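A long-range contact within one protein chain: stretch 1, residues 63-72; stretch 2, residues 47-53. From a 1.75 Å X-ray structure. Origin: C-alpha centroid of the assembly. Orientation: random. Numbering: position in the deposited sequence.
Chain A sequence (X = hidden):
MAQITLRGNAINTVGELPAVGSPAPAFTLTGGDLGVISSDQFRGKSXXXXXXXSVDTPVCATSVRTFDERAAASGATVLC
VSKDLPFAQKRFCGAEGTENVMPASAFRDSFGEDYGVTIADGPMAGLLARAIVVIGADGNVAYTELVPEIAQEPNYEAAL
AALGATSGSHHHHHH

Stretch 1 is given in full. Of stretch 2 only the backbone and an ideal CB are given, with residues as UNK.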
# COMPACT_ATOMS: atom_id res chain seq x y z
N SER A 63 10.75 11.56 3.24
CA SER A 63 10.45 10.41 4.08
C SER A 63 9.95 9.24 3.23
O SER A 63 10.32 8.09 3.47
CB SER A 63 9.40 10.79 5.13
OG SER A 63 8.26 11.38 4.54
N VAL A 64 9.12 9.53 2.23
CA VAL A 64 8.58 8.50 1.35
C VAL A 64 9.64 7.96 0.39
O VAL A 64 9.80 6.75 0.25
CB VAL A 64 7.38 9.04 0.52
CG1 VAL A 64 7.01 8.05 -0.58
CG2 VAL A 64 6.19 9.27 1.44
N ARG A 65 10.35 8.87 -0.27
CA ARG A 65 11.40 8.49 -1.22
C ARG A 65 12.47 7.66 -0.51
O ARG A 65 12.86 6.59 -0.99
CB ARG A 65 12.03 9.75 -1.83
CG ARG A 65 13.28 9.49 -2.66
CD ARG A 65 12.98 8.93 -4.05
NE ARG A 65 12.81 10.00 -5.04
CZ ARG A 65 12.65 9.79 -6.34
NH1 ARG A 65 12.64 8.56 -6.83
NH2 ARG A 65 12.49 10.82 -7.17
N THR A 66 12.94 8.17 0.62
CA THR A 66 13.97 7.50 1.41
C THR A 66 13.54 6.08 1.78
O THR A 66 14.30 5.12 1.60
CB THR A 66 14.28 8.31 2.70
OG1 THR A 66 14.89 9.55 2.33
CG2 THR A 66 15.23 7.54 3.61
N PHE A 67 12.33 5.95 2.29
CA PHE A 67 11.79 4.65 2.66
C PHE A 67 11.74 3.72 1.45
O PHE A 67 12.18 2.57 1.53
CB PHE A 67 10.39 4.80 3.22
CG PHE A 67 9.73 3.49 3.51
CD1 PHE A 67 10.26 2.63 4.47
CD2 PHE A 67 8.52 3.16 2.90
CE1 PHE A 67 9.61 1.45 4.81
CE2 PHE A 67 7.86 1.98 3.24
CZ PHE A 67 8.40 1.14 4.19
N ASP A 68 11.19 4.20 0.33
CA ASP A 68 11.10 3.36 -0.86
C ASP A 68 12.48 2.93 -1.35
O ASP A 68 12.67 1.80 -1.82
CB ASP A 68 10.38 4.11 -1.99
CG ASP A 68 8.87 4.21 -1.76
OD1 ASP A 68 8.34 3.42 -0.96
OD2 ASP A 68 8.23 5.07 -2.39
N GLU A 69 13.46 3.82 -1.23
CA GLU A 69 14.80 3.48 -1.68
C GLU A 69 15.46 2.46 -0.77
O GLU A 69 16.09 1.53 -1.25
CB GLU A 69 15.63 4.76 -1.81
CG GLU A 69 15.19 5.58 -3.03
CD GLU A 69 16.03 6.82 -3.28
OE1 GLU A 69 15.82 7.46 -4.34
OE2 GLU A 69 16.89 7.16 -2.44
N ARG A 70 15.29 2.61 0.54
CA ARG A 70 15.86 1.63 1.47
C ARG A 70 15.19 0.27 1.24
O ARG A 70 15.85 -0.77 1.21
CB ARG A 70 15.65 2.08 2.92
CG ARG A 70 16.37 3.37 3.29
CD ARG A 70 16.06 3.82 4.70
NE ARG A 70 16.61 5.14 5.00
CZ ARG A 70 17.90 5.44 4.98
NH1 ARG A 70 18.79 4.50 4.67
NH2 ARG A 70 18.31 6.68 5.26
N ALA A 71 13.87 0.28 1.07
CA ALA A 71 13.14 -0.96 0.87
C ALA A 71 13.63 -1.69 -0.37
O ALA A 71 13.89 -2.89 -0.34
CB ALA A 71 11.63 -0.65 0.77
N ALA A 72 13.76 -0.94 -1.46
CA ALA A 72 14.22 -1.50 -2.72
C ALA A 72 15.66 -1.99 -2.56
O ALA A 72 16.07 -2.99 -3.16
CB ALA A 72 14.12 -0.45 -3.81
N UNK A 47 7.98 -8.26 -0.98
CA UNK A 47 7.21 -7.18 -1.56
C UNK A 47 6.75 -6.20 -0.51
O UNK A 47 6.26 -6.59 0.55
CB UNK A 47 6.00 -7.73 -2.32
N UNK A 48 6.93 -4.92 -0.82
CA UNK A 48 6.48 -3.86 0.06
C UNK A 48 5.26 -3.22 -0.61
O UNK A 48 5.39 -2.67 -1.71
CB UNK A 48 7.59 -2.84 0.33
N UNK A 49 4.08 -3.34 0.00
CA UNK A 49 2.88 -2.68 -0.52
C UNK A 49 2.80 -1.38 0.28
O UNK A 49 2.52 -1.39 1.49
CB UNK A 49 1.62 -3.54 -0.38
N UNK A 50 3.05 -0.27 -0.41
CA UNK A 50 3.06 1.06 0.20
C UNK A 50 1.75 1.61 -0.31
O UNK A 50 1.61 1.98 -1.46
CB UNK A 50 4.27 1.92 -0.17
N UNK A 51 0.79 1.64 0.59
CA UNK A 51 -0.58 2.00 0.24
C UNK A 51 -0.98 3.41 0.60
O UNK A 51 -0.79 3.85 1.75
CB UNK A 51 -1.55 1.03 0.92
N UNK A 52 -1.57 4.11 -0.37
CA UNK A 52 -1.96 5.52 -0.18
C UNK A 52 -3.36 5.92 -0.63
O UNK A 52 -3.93 5.35 -1.57
CB UNK A 52 -0.96 6.41 -0.93
N UNK A 53 -3.93 6.94 0.02
CA UNK A 53 -5.27 7.40 -0.39
C UNK A 53 -5.09 7.94 -1.80
O UNK A 53 -5.97 7.79 -2.65
CB UNK A 53 -5.85 8.45 0.56

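Positions 47 to 51 have extended backbone angles and run nearly antiparallel to the helix of stretch 1, at 164° between their directions and 9.8 Å at closest approach of the axes. In such a strand alternate CA-to-CB bonds point to opposite sides, so 48 and 50 can face the helix while 47, 49 and 51 cannot.

At position 47 (phi/psi -133/134) the ideal CB has no atom of stretch 1 within 5.5 Å. The helix sets no preference; a beta-branched residue would suit the extended backbone. The residue is Val 47.

Position 48 points toward the helix, its ideal CB 4.6 Å from Ala 71 CB. The small methyl of Ala 71 leaves room beside the ring of Phe 67, and both surfaces are apolar. Leucine, isoleucine, valine or methionine would be reasonable, a longer one filling more of the gap. The residue is Leu 48, with chi1 t and chi2 p. Leu 48 CD2 lies 3.3 Å from Phe 67 CE2 and 3.6 Å from Ala 71 CB, so one methyl packs against both helix residues.

Position 49 (-96/110) points out of reach, and stretch 1 cannot discriminate among side chains. It is Leu 49.

Position 50 faces the helix again. The ideal CB of position 50 is 4.4 Å from Asp 68 OD1 and 4.9 Å from Phe 67 CE2. A carboxylate beside an aromatic edge favours a side chain with a donor, such as asparagine, glutamine, serine or threonine; aspartate would bring a second negative charge close. The residue is Asn 50, chi1 t. The modelled Asn 50 OD1 lies 2.8 Å from Asp 68 OD1, but the amide is probably turned over. The amide end also sits near the plane of the Phe 67 ring, at its edge.

Position 51 (-101/131) is again out of reach, leaving the choice open; it is Ile 51.

Position 52, beyond the strand, points toward the helix, yet its ideal CB has nothing of stretch 1 within 5.5 Å. The nearest helix group on offer is the apolar Val 64, so only a long side chain could bridge the distance: phenylalanine, tyrosine or methionine. The residue is Phe 52, chi1 m, whose ring extends to place CZ 4.3 Å from Val 64 CG1, a loose apolar contact.

Position 53 lies out of reach; its phi of -65° suits proline among others, and Pro 53 is found.

Stretch 2, residues 47-53: VLLNIFP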
# COMPACT_ATOMS: atom_id res chain seq x y z
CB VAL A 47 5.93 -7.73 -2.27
CG1 VAL A 47 5.12 -6.59 -2.88
CG2 VAL A 47 6.33 -8.71 -3.37
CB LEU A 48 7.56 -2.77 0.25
CG LEU A 48 7.00 -1.42 0.78
CD1 LEU A 48 6.42 -1.67 2.15
CD2 LEU A 48 8.09 -0.32 0.83
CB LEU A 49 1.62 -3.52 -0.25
CG LEU A 49 1.66 -4.93 -0.82
CD1 LEU A 49 0.41 -5.70 -0.32
CD2 LEU A 49 1.70 -4.85 -2.35
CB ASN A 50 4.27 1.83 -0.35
CG ASN A 50 4.78 2.89 0.57
OD1 ASN A 50 5.80 3.53 0.27
ND2 ASN A 50 4.13 3.09 1.71
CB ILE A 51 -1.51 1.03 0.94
CG1 ILE A 51 -1.07 -0.41 0.61
CG2 ILE A 51 -3.00 1.26 0.48
CD1 ILE A 51 -1.64 -1.46 1.59
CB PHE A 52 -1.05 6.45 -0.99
CG PHE A 52 0.42 6.28 -0.72
CD1 PHE A 52 1.10 7.21 0.04
CD2 PHE A 52 1.12 5.20 -1.27
CE1 PHE A 52 2.49 7.09 0.25
CE2 PHE A 52 2.50 5.07 -1.07
CZ PHE A 52 3.18 6.03 -0.30
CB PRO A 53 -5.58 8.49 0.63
CG PRO A 53 -4.91 7.97 1.89
CD PRO A 53 -3.60 7.39 1.40
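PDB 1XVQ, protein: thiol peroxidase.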